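Local coordinates for protein peptidase, C14 family (Geobacter sulfurreducens PCA, PDB 3BIJ) that probably acts as a cysteine-type endopeptidase of the caspase-like C14 family, although its function has not been established, at residues L79-H84 against S132-S137. Residues are numbered along the deposited sequence; the frame is centred on the assembly and turned at random.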
ATOM      1  N   LEU A  79      34.720  13.501  15.552  1.00 39.40           N
ATOM      2  CA  LEU A  79      34.092  12.325  16.146  1.00 45.27           C
ATOM      3  C   LEU A  79      32.966  11.827  15.261  1.00 39.17           C
ATOM      4  O   LEU A  79      32.006  12.550  15.015  1.00 50.25           O
ATOM      5  CB  LEU A  79      33.524  12.659  17.528  1.00 40.86           C
ATOM      6  CG  LEU A  79      32.677  11.589  18.236  1.00 43.63           C
ATOM      7  CD1 LEU A  79      33.439  10.273  18.331  1.00 28.17           C
ATOM      8  CD2 LEU A  79      32.323  12.090  19.644  1.00 39.70           C
ATOM      9  N   SER A  80      33.087  10.602  14.774  1.00 29.89           N
ATOM     10  CA  SER A  80      32.040  10.035  13.944  1.00 38.42           C
ATOM     11  C   SER A  80      31.534   8.807  14.682  1.00 40.78           C
ATOM     12  O   SER A  80      32.310   8.131  15.356  1.00 41.75           O
ATOM     13  CB  SER A  80      32.565   9.640  12.561  1.00 35.80           C
ATOM     14  OG  SER A  80      33.495   8.583  12.656  1.00 46.24           O
ATOM     15  N   TYR A  81      30.238   8.529  14.567  1.00 35.51           N
ATOM     16  CA  TYR A  81      29.648   7.393  15.254  1.00 33.22           C
ATOM     17  C   TYR A  81      28.522   6.727  14.492  1.00 39.94           C
ATOM     18  O   TYR A  81      27.591   7.383  14.020  1.00 39.78           O
ATOM     19  CB  TYR A  81      29.118   7.822  16.635  1.00 42.94           C
ATOM     20  CG  TYR A  81      28.242   6.795  17.342  1.00 37.48           C
ATOM     21  CD1 TYR A  81      26.847   6.805  17.208  1.00 45.05           C
ATOM     22  CD2 TYR A  81      28.812   5.795  18.127  1.00 45.67           C
ATOM     23  CE1 TYR A  81      26.051   5.839  17.841  1.00 39.32           C
ATOM     24  CE2 TYR A  81      28.033   4.826  18.756  1.00 35.29           C
ATOM     25  CZ  TYR A  81      26.655   4.849  18.610  1.00 45.89           C
ATOM     26  OH  TYR A  81      25.889   3.882  19.225  1.00 37.67           O
ATOM     27  N   SER A  82      28.622   5.412  14.368  1.00 33.28           N
ATOM     28  CA  SER A  82      27.582   4.639  13.731  1.00 37.91           C
ATOM     29  C   SER A  82      27.263   3.507  14.681  1.00 35.50           C
ATOM     30  O   SER A  82      28.108   2.662  14.984  1.00 37.96           O
ATOM     31  CB  SER A  82      28.021   4.118  12.364  1.00 36.69           C
ATOM     32  OG  SER A  82      27.948   5.157  11.408  1.00 43.92           O
ATOM     33  N   GLY A  83      26.039   3.534  15.185  1.00 45.97           N
ATOM     34  CA  GLY A  83      25.590   2.516  16.114  1.00 47.58           C
ATOM     35  C   GLY A  83      24.158   2.822  16.485  1.00 49.83           C
ATOM     36  O   GLY A  83      23.524   3.672  15.862  1.00 40.31           O
ATOM     37  N   HIS A  84      23.651   2.134  17.499  1.00 49.16           N
ATOM     38  CA  HIS A  84      22.288   2.337  17.951  1.00 49.64           C
ATOM     39  C   HIS A  84      22.211   3.509  18.902  1.00 52.32           C
ATOM     40  O   HIS A  84      23.181   3.823  19.590  1.00 55.83           O
ATOM     41  CB  HIS A  84      21.767   1.108  18.696  1.00 53.43           C
ATOM     42  CG  HIS A  84      21.222   0.040  17.806  1.00 51.05           C
ATOM     43  ND1 HIS A  84      21.879  -1.150  17.583  1.00 38.95           N
ATOM     44  CD2 HIS A  84      20.086  -0.008  17.071  1.00 41.41           C
ATOM     45  CE1 HIS A  84      21.171  -1.888  16.748  1.00 48.57           C
ATOM     46  NE2 HIS A  84      20.080  -1.217  16.421  1.00 54.11           N
ATOM     47  N   SER A 132      27.031  11.752  13.574  1.00 41.96           N
ATOM     48  CA  SER A 132      26.322  10.694  14.275  1.00 41.65           C
ATOM     49  C   SER A 132      25.280  10.075  13.352  1.00 41.56           C
ATOM     50  O   SER A 132      24.190  10.620  13.210  1.00 45.19           O
ATOM     51  CB  SER A 132      25.645  11.259  15.528  1.00 39.87           C
ATOM     52  OG  SER A 132      24.923  10.257  16.234  1.00 46.74           O
ATOM     53  N   ASP A 133      25.619   8.952  12.716  1.00 44.01           N
ATOM     54  CA  ASP A 133      24.687   8.269  11.814  1.00 41.27           C
ATOM     55  C   ASP A 133      23.916   7.297  12.679  1.00 43.32           C
ATOM     56  O   ASP A 133      24.090   6.079  12.592  1.00 41.32           O
ATOM     57  CB  ASP A 133      25.427   7.506  10.710  1.00 45.37           C
ATOM     58  CG  ASP A 133      24.492   6.997   9.625  1.00 51.34           C
ATOM     59  OD1 ASP A 133      23.261   7.028   9.845  1.00 51.18           O
ATOM     60  OD2 ASP A 133      24.985   6.560   8.557  1.00 49.76           O
ATOM     61  N   SER A 134      23.070   7.859  13.528  1.00 42.82           N
ATOM     62  CA  SER A 134      22.275   7.079  14.462  1.00 49.61           C
ATOM     63  C   SER A 134      20.947   7.805  14.704  1.00 50.80           C
ATOM     64  O   SER A 134      20.706   8.873  14.143  1.00 43.35           O
ATOM     65  CB  SER A 134      23.056   6.938  15.772  1.00 36.11           C
ATOM     66  OG  SER A 134      22.391   6.108  16.691  1.00 56.48           O
ATOM     67  N   CYS A 135      20.097   7.224  15.548  1.00 52.72           N
ATOM     68  CA  CYS A 135      18.798   7.807  15.860  1.00 50.10           C
ATOM     69  C   CYS A 135      18.318   7.319  17.221  1.00 50.47           C
ATOM     70  O   CYS A 135      19.015   6.563  17.897  1.00 47.88           O
ATOM     71  CB  CYS A 135      17.788   7.405  14.796  1.00 50.21           C
ATOM     72  SG  CYS A 135      17.506   5.636  14.754  1.00 45.39           S
ATOM     73  N   HIS A 136      17.122   7.750  17.617  1.00 49.93           N
ATOM     74  CA  HIS A 136      16.552   7.357  18.906  1.00 50.83           C
ATOM     75  C   HIS A 136      15.097   6.954  18.752  1.00 49.15           C
ATOM     76  O   HIS A 136      14.405   7.469  17.883  1.00 59.95           O
ATOM     77  CB  HIS A 136      16.670   8.514  19.896  1.00 44.28           C
ATOM     78  CG  HIS A 136      18.084   8.847  20.249  1.00 60.02           C
ATOM     79  ND1 HIS A 136      18.851   8.051  21.073  1.00 59.77           N
ATOM     80  CD2 HIS A 136      18.893   9.856  19.842  1.00 59.91           C
ATOM     81  CE1 HIS A 136      20.071   8.554  21.159  1.00 56.05           C
ATOM     82  NE2 HIS A 136      20.123   9.648  20.419  1.00 50.36           N
ATOM     83  N   SER A 137      14.633   6.026  19.584  1.00 49.99           N
ATOM     84  CA  SER A 137      13.242   5.590  19.518  1.00 46.44           C
ATOM     85  C   SER A 137      12.314   6.774  19.714  1.00 46.63           C
ATOM     86  O   SER A 137      11.210   6.793  19.184  1.00 52.39           O
ATOM     87  CB  SER A 137      12.944   4.562  20.606  1.00 47.17           C
ATOM     88  OG  SER A 137      13.647   3.364  20.381  1.00 61.65           O
TER
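Tyr81 CG and Ser134 OG each lie anti to their own backbone N (chi1 169° and -176°), and these torsions bring the tyrosine ring edge beside the serine methylene: Tyr81 CE1 is 3.8 Å from Ser134 CB. Ser134 OG, near the ring plane, donates to Gly83 O at 2.8 Å, approaching 42° above the carbonyl plane rather than on a lone pair. At the far end of the ring, Tyr81 OH donates to His84 O over 2.7 Å, tying the side chain to the backbone three residues further along. Gly83 N sits 3.5 Å above one ring face, offset toward the rim, and a CB built on Gly83 would fall 2.4 Å from Tyr81 OH. The ring also stacks with Trp103. Strands 76-89 and 127-133 run parallel here, with Asp133 N bonded to Tyr81 O (2.8 Å), and an inverse gamma turn is centred on Asp133, with a weak Ser134 N to Ser132 O bond. Ser82 OG touches Asp133 CB at 3.5 Å but bonds to Asp32, while Asp133 OD2 bonds to Thr224. An alanine at Tyr81 would probably leave His84 O without this donor and Trp103 without its stacking partner. The two hydroxyl bonds hold the carbonyls of Gly83 and His84, and Ser134, the donor of one of them, directly precedes Cys135, an arrangement consistent with the His-Cys dyad of caspase-like peptidases.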